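Local coordinates for oxidoreductase, short chain dehydrogenase/reductase family protein (Bifidobacterium adolescentis L2-32, PDB 6OW4) that interconverts 20-oxo and 20beta-hydroxy steroids as an NADH-dependent 20beta-hydroxysteroid dehydrogenase of the short-chain dehydrogenase/reductase family, at the interface of chains A and B and the interface of chains A and C. Residues are numbered along the deposited sequence; one frame, centred on the assembly and turned at random. Chains: chain A/B/C, Oxidoreductase, short chain dehydrogenase/reductase family protein.

Contact 1: the interface of chains A and B. Residues chain A 232, 251, 254, 256, 258-260, 287, 289; chain B 21, 279.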
ATOM      1  N   TYR A 232      15.639  10.025   0.805  1.00 16.23           N
ATOM      2  CA  TYR A 232      16.707  10.945   1.267  1.00 16.44           C
ATOM      3  C   TYR A 232      17.349  11.591   0.036  1.00 15.76           C
ATOM      4  O   TYR A 232      18.012  10.878  -0.737  1.00 15.31           O
ATOM      5  CB  TYR A 232      17.720  10.185   2.123  1.00 17.40           C
ATOM      6  CG  TYR A 232      17.182   9.716   3.451  1.00 18.95           C
ATOM      7  CD1 TYR A 232      16.860  10.624   4.448  1.00 19.72           C
ATOM      8  CD2 TYR A 232      17.000   8.370   3.721  1.00 19.69           C
ATOM      9  CE1 TYR A 232      16.369  10.210   5.675  1.00 20.63           C
ATOM     10  CE2 TYR A 232      16.511   7.938   4.943  1.00 20.87           C
ATOM     11  CZ  TYR A 232      16.198   8.863   5.924  1.00 21.28           C
ATOM     12  OH  TYR A 232      15.716   8.453   7.132  1.00 23.98           O
ATOM     13  N   LEU A 251      21.558   5.700   5.712  1.00 25.28           N
ATOM     14  CA  LEU A 251      21.419   4.984   4.413  1.00 24.80           C
ATOM     15  C   LEU A 251      21.544   3.469   4.608  1.00 25.20           C
ATOM     16  O   LEU A 251      21.661   2.762   3.588  1.00 24.48           O
ATOM     17  CB  LEU A 251      22.497   5.494   3.453  1.00 24.10           C
ATOM     18  CG  LEU A 251      22.451   6.989   3.148  1.00 23.28           C
ATOM     19  CD1 LEU A 251      23.748   7.436   2.496  1.00 22.61           C
ATOM     20  CD2 LEU A 251      21.258   7.330   2.270  1.00 23.01           C
ATOM     21  N   VAL A 254      18.610   2.006   2.905  1.00 20.82           N
ATOM     22  CA  VAL A 254      18.520   2.471   1.486  1.00 19.87           C
ATOM     23  C   VAL A 254      19.415   1.575   0.632  1.00 19.30           C
ATOM     24  O   VAL A 254      20.638   1.699   0.678  1.00 19.22           O
ATOM     25  CB  VAL A 254      18.907   3.957   1.346  1.00 19.93           C
ATOM     26  CG1 VAL A 254      18.740   4.450  -0.084  1.00 19.68           C
ATOM     27  CG2 VAL A 254      18.117   4.837   2.304  1.00 20.22           C
ATOM     28  N   MET A 256      20.507   1.506  -2.440  1.00 17.45           N
ATOM     29  CA  MET A 256      21.502   2.206  -3.298  1.00 17.89           C
ATOM     30  C   MET A 256      22.642   2.769  -2.438  1.00 18.52           C
ATOM     31  O   MET A 256      23.714   3.056  -3.010  1.00 18.57           O
ATOM     32  CB  MET A 256      20.850   3.335  -4.098  1.00 17.24           C
ATOM     33  CG  MET A 256      19.907   2.830  -5.175  1.00 17.03           C
ATOM     34  SD  MET A 256      19.626   4.051  -6.474  1.00 16.56           S
ATOM     35  CE  MET A 256      18.302   3.267  -7.389  1.00 16.34           C
ATOM     36  N   ARG A 258      23.143   5.612  -0.885  1.00 17.56           N
ATOM     37  CA  ARG A 258      23.510   7.011  -1.213  1.00 17.25           C
ATOM     38  C   ARG A 258      22.246   7.866  -1.151  1.00 16.83           C
ATOM     39  O   ARG A 258      21.152   7.321  -1.409  1.00 16.89           O
ATOM     40  CB  ARG A 258      24.177   7.089  -2.591  1.00 16.92           C
ATOM     41  CG  ARG A 258      23.256   6.815  -3.771  1.00 16.69           C
ATOM     42  CD  ARG A 258      23.939   7.193  -5.069  1.00 16.80           C
ATOM     43  NE  ARG A 258      23.086   7.069  -6.244  1.00 16.90           N
ATOM     44  CZ  ARG A 258      22.188   7.966  -6.650  1.00 17.10           C
ATOM     45  NH1 ARG A 258      21.976   9.080  -5.966  1.00 17.37           N
ATOM     46  NH2 ARG A 258      21.489   7.734  -7.749  1.00 16.98           N
ATOM     47  N   PHE A 259      22.395   9.145  -0.807  1.00 16.56           N
ATOM     48  CA  PHE A 259      21.341  10.177  -0.975  1.00 16.08           C
ATOM     49  C   PHE A 259      21.054  10.317  -2.474  1.00 15.25           C
ATOM     50  O   PHE A 259      21.976  10.123  -3.291  1.00 14.37           O
ATOM     51  CB  PHE A 259      21.767  11.519  -0.374  1.00 16.34           C
ATOM     52  CG  PHE A 259      21.668  11.619   1.127  1.00 16.98           C
ATOM     53  CD1 PHE A 259      22.600  11.001   1.948  1.00 17.50           C
ATOM     54  CD2 PHE A 259      20.658  12.361   1.721  1.00 16.97           C
ATOM     55  CE1 PHE A 259      22.510  11.104   3.328  1.00 17.74           C
ATOM     56  CE2 PHE A 259      20.570  12.463   3.101  1.00 17.19           C
ATOM     57  CZ  PHE A 259      21.496  11.835   3.902  1.00 17.57           C
ATOM     58  N   GLY A 260      19.804  10.618  -2.819  1.00 15.05           N
ATOM     59  CA  GLY A 260      19.427  11.100  -4.159  1.00 15.27           C
ATOM     60  C   GLY A 260      19.914  12.525  -4.350  1.00 15.34           C
ATOM     61  O   GLY A 260      20.286  13.156  -3.342  1.00 15.91           O
ATOM     62  N   VAL A 287      10.759   8.011  -5.102  1.00 12.94           N
ATOM     63  CA  VAL A 287      12.139   8.277  -5.597  1.00 12.89           C
ATOM     64  C   VAL A 287      13.058   8.235  -4.371  1.00 13.12           C
ATOM     65  O   VAL A 287      13.448   9.313  -3.879  1.00 12.74           O
ATOM     66  CB  VAL A 287      12.196   9.622  -6.350  1.00 12.71           C
ATOM     67  CG1 VAL A 287      13.521   9.823  -7.067  1.00 12.77           C
ATOM     68  CG2 VAL A 287      11.040   9.766  -7.331  1.00 12.62           C
ATOM     69  N   GLY A 289      15.577   5.442  -3.748  1.00 15.13           N
ATOM     70  CA  GLY A 289      16.698   4.495  -3.919  1.00 15.63           C
ATOM     71  C   GLY A 289      16.386   3.124  -3.340  1.00 15.79           C
ATOM     72  O   GLY A 289      17.328   2.454  -2.877  1.00 15.52           O
TER
ATOM     73  N   TYR B  21      27.419  14.765  -4.222  1.00 21.94           N
ATOM     74  CA  TYR B  21      26.032  15.250  -4.442  1.00 21.07           C
ATOM     75  C   TYR B  21      26.034  16.690  -4.952  1.00 20.90           C
ATOM     76  O   TYR B  21      25.926  17.622  -4.159  1.00 21.19           O
ATOM     77  CB  TYR B  21      25.236  15.140  -3.140  1.00 20.37           C
ATOM     78  CG  TYR B  21      25.273  13.785  -2.477  1.00 19.43           C
ATOM     79  CD1 TYR B  21      24.831  12.651  -3.139  1.00 18.94           C
ATOM     80  CD2 TYR B  21      25.726  13.640  -1.175  1.00 19.08           C
ATOM     81  CE1 TYR B  21      24.847  11.407  -2.531  1.00 18.50           C
ATOM     82  CE2 TYR B  21      25.751  12.401  -0.553  1.00 18.81           C
ATOM     83  CZ  TYR B  21      25.311  11.280  -1.233  1.00 18.51           C
ATOM     84  OH  TYR B  21      25.327  10.058  -0.627  1.00 17.80           O
ATOM     85  N   TYR B 279      17.337   7.302  -9.491  1.00 12.16           N
ATOM     86  CA  TYR B 279      17.096   7.103  -8.034  1.00 12.27           C
ATOM     87  C   TYR B 279      15.734   6.431  -7.796  1.00 12.37           C
ATOM     88  O   TYR B 279      15.245   6.429  -6.642  1.00 12.44           O
ATOM     89  CB  TYR B 279      17.216   8.425  -7.272  1.00 12.16           C
ATOM     90  CG  TYR B 279      17.548   8.267  -5.809  1.00 11.96           C
ATOM     91  CD1 TYR B 279      18.699   7.605  -5.406  1.00 11.80           C
ATOM     92  CD2 TYR B 279      16.712   8.765  -4.821  1.00 11.78           C
ATOM     93  CE1 TYR B 279      19.014   7.442  -4.067  1.00 11.56           C
ATOM     94  CE2 TYR B 279      17.015   8.616  -3.476  1.00 11.76           C
ATOM     95  CZ  TYR B 279      18.167   7.947  -3.097  1.00 11.64           C
ATOM     96  OH  TYR B 279      18.473   7.801  -1.775  1.00 11.50           O
TER
HETATM   97  O   HOH W   1      16.356   7.416   0.012  1.00 12.45           O
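The ring of B:Tyr279 lies between two glycines of chain A. A:Gly260 CA sits over the middle of one face, 3.4 Å from the ring centroid, a CH-pi contact. Across the opposite face A:Gly289 N stands 3.5 Å above the ring plane, displaced toward the rim. CG of B:Tyr279 is anti to its backbone N (chi1 -156°), sending the ring in toward chain A. Near the CD1 corner A:Met256 SD approaches B:Tyr279 CD1 from the A:Gly289 side (3.8 Å). A:Arg258 comes from the A:Gly260 side, its side chain antiparallel to the tyrosine, with B:Tyr279 CD1 toward the rim of one guanidinium face (3.7 Å from CZ) and the planes 41° apart; its NH1 donates a hydrogen bond to A:Phe259 O, which probably helps steady it.

At the inner tip the phenol OH of B:Tyr279 donates to A:Arg258 O (2.7 Å), in the carbonyl plane on a lone pair. A water joins the same OH to the backbone N of A:Tyr232. A phenylalanine in place of B:Tyr279 would probably leave the A:Arg258 carbonyl without this donor and break the water bridge. At the ring's backbone end A:Gly289 N donates to B:Tyr279 O (3.1 Å). Outermost, A:Phe259 N donates to B:Tyr21 OH (3.1 Å), while A:Phe259 CB rests over the face of that ring. This tyrosine-in-slot patch, repeated by two-fold symmetry, probably helps hold the two subunits together.

Contact 2: the interface of chains A and C. Residues chain A 168, 213-214, 216-218; chain C 136-138, 194, 196.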
ATOM      1  N   ARG A 168      -9.003  25.841 -15.035  1.00 20.47           N
ATOM      2  CA  ARG A 168     -10.442  25.681 -15.391  1.00 20.86           C
ATOM      3  C   ARG A 168     -11.000  27.006 -15.927  1.00 21.60           C
ATOM      4  O   ARG A 168     -11.740  26.964 -16.927  1.00 21.57           O
ATOM      5  CB  ARG A 168     -11.244  25.175 -14.187  1.00 20.56           C
ATOM      6  CG  ARG A 168     -11.027  23.700 -13.883  1.00 20.19           C
ATOM      7  CD  ARG A 168     -11.810  23.236 -12.671  1.00 20.43           C
ATOM      8  NE  ARG A 168     -11.313  23.843 -11.444  1.00 20.78           N
ATOM      9  CZ  ARG A 168     -12.008  23.977 -10.316  1.00 20.95           C
ATOM     10  NH1 ARG A 168     -13.257  23.549 -10.235  1.00 20.67           N
ATOM     11  NH2 ARG A 168     -11.446  24.555  -9.269  1.00 21.20           N
ATOM     12  N   TYR A 213      -7.871  12.541  -4.728  1.00 18.83           N
ATOM     13  CA  TYR A 213      -9.243  13.086  -4.898  1.00 18.79           C
ATOM     14  C   TYR A 213      -9.284  14.010  -6.122  1.00 17.79           C
ATOM     15  O   TYR A 213     -10.185  13.844  -6.969  1.00 17.78           O
ATOM     16  CB  TYR A 213      -9.744  13.861  -3.679  1.00 19.27           C
ATOM     17  CG  TYR A 213     -11.037  14.565  -3.993  1.00 20.58           C
ATOM     18  CD1 TYR A 213     -12.235  13.871  -3.995  1.00 21.21           C
ATOM     19  CD2 TYR A 213     -11.051  15.884  -4.416  1.00 21.09           C
ATOM     20  CE1 TYR A 213     -13.425  14.486  -4.341  1.00 21.98           C
ATOM     21  CE2 TYR A 213     -12.234  16.514  -4.771  1.00 21.79           C
ATOM     22  CZ  TYR A 213     -13.426  15.813  -4.730  1.00 22.12           C
ATOM     23  OH  TYR A 213     -14.601  16.412  -5.075  1.00 23.77           O
ATOM     24  N   LEU A 214      -8.350  14.963  -6.195  1.00 16.90           N
ATOM     25  CA  LEU A 214      -8.273  15.979  -7.281  1.00 16.72           C
ATOM     26  C   LEU A 214      -8.103  15.277  -8.631  1.00 16.73           C
ATOM     27  O   LEU A 214      -8.745  15.721  -9.596  1.00 16.19           O
ATOM     28  CB  LEU A 214      -7.107  16.938  -7.018  1.00 16.73           C
ATOM     29  CG  LEU A 214      -7.280  17.892  -5.838  1.00 16.85           C
ATOM     30  CD1 LEU A 214      -6.022  18.728  -5.635  1.00 16.65           C
ATOM     31  CD2 LEU A 214      -8.489  18.793  -6.034  1.00 16.95           C
ATOM     32  N   ALA A 216      -9.232  12.382  -9.520  1.00 18.15           N
ATOM     33  CA  ALA A 216     -10.564  11.815  -9.837  1.00 19.09           C
ATOM     34  C   ALA A 216     -11.553  12.938 -10.168  1.00 19.50           C
ATOM     35  O   ALA A 216     -12.330  12.773 -11.124  1.00 20.56           O
ATOM     36  CB  ALA A 216     -11.067  10.977  -8.689  1.00 19.68           C
ATOM     37  N   ALA A 217     -11.529  14.026  -9.394  1.00 19.65           N
ATOM     38  CA  ALA A 217     -12.489  15.152  -9.482  1.00 20.04           C
ATOM     39  C   ALA A 217     -12.216  16.007 -10.727  1.00 19.77           C
ATOM     40  O   ALA A 217     -13.195  16.488 -11.323  1.00 20.31           O
ATOM     41  CB  ALA A 217     -12.424  15.983  -8.224  1.00 20.52           C
ATOM     42  N   LEU A 218     -10.947  16.196 -11.106  1.00 19.00           N
ATOM     43  CA  LEU A 218     -10.536  17.183 -12.145  1.00 18.96           C
ATOM     44  C   LEU A 218     -10.196  16.505 -13.478  1.00 19.55           C
ATOM     45  O   LEU A 218      -9.720  17.224 -14.383  1.00 19.47           O
ATOM     46  CB  LEU A 218      -9.337  17.983 -11.628  1.00 18.63           C
ATOM     47  CG  LEU A 218      -9.562  18.740 -10.323  1.00 18.42           C
ATOM     48  CD1 LEU A 218      -8.281  19.429  -9.884  1.00 18.40           C
ATOM     49  CD2 LEU A 218     -10.694  19.747 -10.464  1.00 18.53           C
TER
ATOM     50  N   ASP C 136     -17.296  19.676   0.305  1.00 25.86           N
ATOM     51  CA  ASP C 136     -15.916  19.151   0.494  1.00 26.15           C
ATOM     52  C   ASP C 136     -15.448  18.511  -0.819  1.00 25.50           C
ATOM     53  O   ASP C 136     -15.073  17.327  -0.803  1.00 25.41           O
ATOM     54  CB  ASP C 136     -15.860  18.174   1.675  1.00 25.97           C
ATOM     55  CG  ASP C 136     -14.466  17.688   2.036  1.00 25.61           C
ATOM     56  OD1 ASP C 136     -13.489  18.274   1.531  1.00 25.98           O
ATOM     57  OD2 ASP C 136     -14.368  16.721   2.822  1.00 25.76           O
ATOM     58  N   ASP C 137     -15.467  19.279  -1.911  1.00 26.41           N
ATOM     59  CA  ASP C 137     -15.118  18.811  -3.278  1.00 26.15           C
ATOM     60  C   ASP C 137     -13.816  19.502  -3.708  1.00 26.05           C
ATOM     61  O   ASP C 137     -13.078  19.959  -2.811  1.00 25.09           O
ATOM     62  CB  ASP C 137     -16.291  19.029  -4.241  1.00 26.96           C
ATOM     63  CG  ASP C 137     -16.674  20.483  -4.457  1.00 27.53           C
ATOM     64  OD1 ASP C 137     -16.416  21.301  -3.553  1.00 27.95           O
ATOM     65  OD2 ASP C 137     -17.236  20.786  -5.529  1.00 28.47           O
ATOM     66  N   GLN C 138     -13.538  19.554  -5.016  1.00 26.11           N
ATOM     67  CA  GLN C 138     -12.316  20.185  -5.588  1.00 26.53           C
ATOM     68  C   GLN C 138     -12.289  21.675  -5.224  1.00 26.97           C
ATOM     69  O   GLN C 138     -11.177  22.216  -5.057  1.00 26.81           O
ATOM     70  CB  GLN C 138     -12.227  19.965  -7.104  1.00 26.28           C
ATOM     71  CG  GLN C 138     -13.329  20.634  -7.920  1.00 26.58           C
ATOM     72  CD  GLN C 138     -14.568  19.785  -8.070  1.00 26.44           C
ATOM     73  OE1 GLN C 138     -14.742  18.770  -7.399  1.00 25.59           O
ATOM     74  NE2 GLN C 138     -15.454  20.206  -8.958  1.00 27.04           N
ATOM     75  N   PRO C 194     -16.340  11.233  -8.065  1.00 45.12           N
ATOM     76  CA  PRO C 194     -16.105  10.946  -6.650  1.00 40.88           C
ATOM     77  C   PRO C 194     -17.070  11.705  -5.726  1.00 37.88           C
ATOM     78  O   PRO C 194     -17.608  12.711  -6.147  1.00 36.74           O
ATOM     79  CB  PRO C 194     -14.666  11.443  -6.463  1.00 41.69           C
ATOM     80  CG  PRO C 194     -14.579  12.645  -7.382  1.00 42.50           C
ATOM     81  CD  PRO C 194     -15.455  12.296  -8.570  1.00 44.07           C
ATOM     82  N   PRO C 196     -17.935  14.104  -2.321  1.00 31.91           N
ATOM     83  CA  PRO C 196     -17.231  15.210  -1.668  1.00 29.85           C
ATOM     84  C   PRO C 196     -16.530  14.776  -0.368  1.00 27.60           C
ATOM     85  O   PRO C 196     -17.110  14.916   0.697  1.00 26.74           O
ATOM     86  CB  PRO C 196     -18.352  16.227  -1.404  1.00 30.59           C
ATOM     87  CG  PRO C 196     -19.597  15.375  -1.278  1.00 30.84           C
ATOM     88  CD  PRO C 196     -19.397  14.264  -2.286  1.00 31.42           C
TER
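A weak hydrogen bond runs from A:Tyr213 OH to the side-chain amide oxygen C:Gln138 OE1 (3.3 Å). The tyrosine belongs to helix 198-217, which carries the YxxxK motif of the short-chain dehydrogenase/reductase family (A:Tyr200, A:Lys204) near its start; the contact uses the opposite end. CG of A:Tyr213 is anti to the backbone N (chi1 171°), which points the ring away from its helix and into chain C.

The backbone of C:Gln138 meets the ring edge-on: its CA is in the ring plane, 3.8 Å from A:Tyr213 CE2. Near the opposite corner C:Pro194 stands roughly perpendicular to the tyrosine and clear of the ring plane, its CG 3.7 Å from A:Tyr213 CE1. The same C:Pro194 CG lies 3.9 Å from A:Ala217 CA, one helical turn onward, so the proline packs against both residues.

C:Gln138 bends at chi2 (-87°), which turns OE1 back toward the phenol and over the methyl group of A:Ala217. Its aliphatic part meets leucine tips: CB is 3.7 Å from A:Leu218 CD2 and 4.1 Å from A:Leu214 CD2. Farther along, A:Arg168 of helix 142-169 brings NH1 to 3.7 Å from C:Gln138 CG, with the guanidinium and amide planes 66° apart. From there A:Arg168 NH1 is 6.8 Å from the carboxylate C:Asp137 OD2, so any attraction would be long-range and not a salt bridge.

The centres of the C-alpha atoms of contact 1 and contact 2 lie about 34 Å apart, and the two patches share no residues. On chain A, contact 1 is built on the loop at 232, loops around 254-260 and the end of strand 284-287 with the turn after it, whereas contact 2 uses helices 142-169 and 198-217 and the residue following the latter. Chain A therefore meets B and C through separate surfaces; two such two-fold contacts are enough to join four copies, as in the deposited assembly. Such tetramers are common in this family, although the coordinates alone do not establish the state in solution.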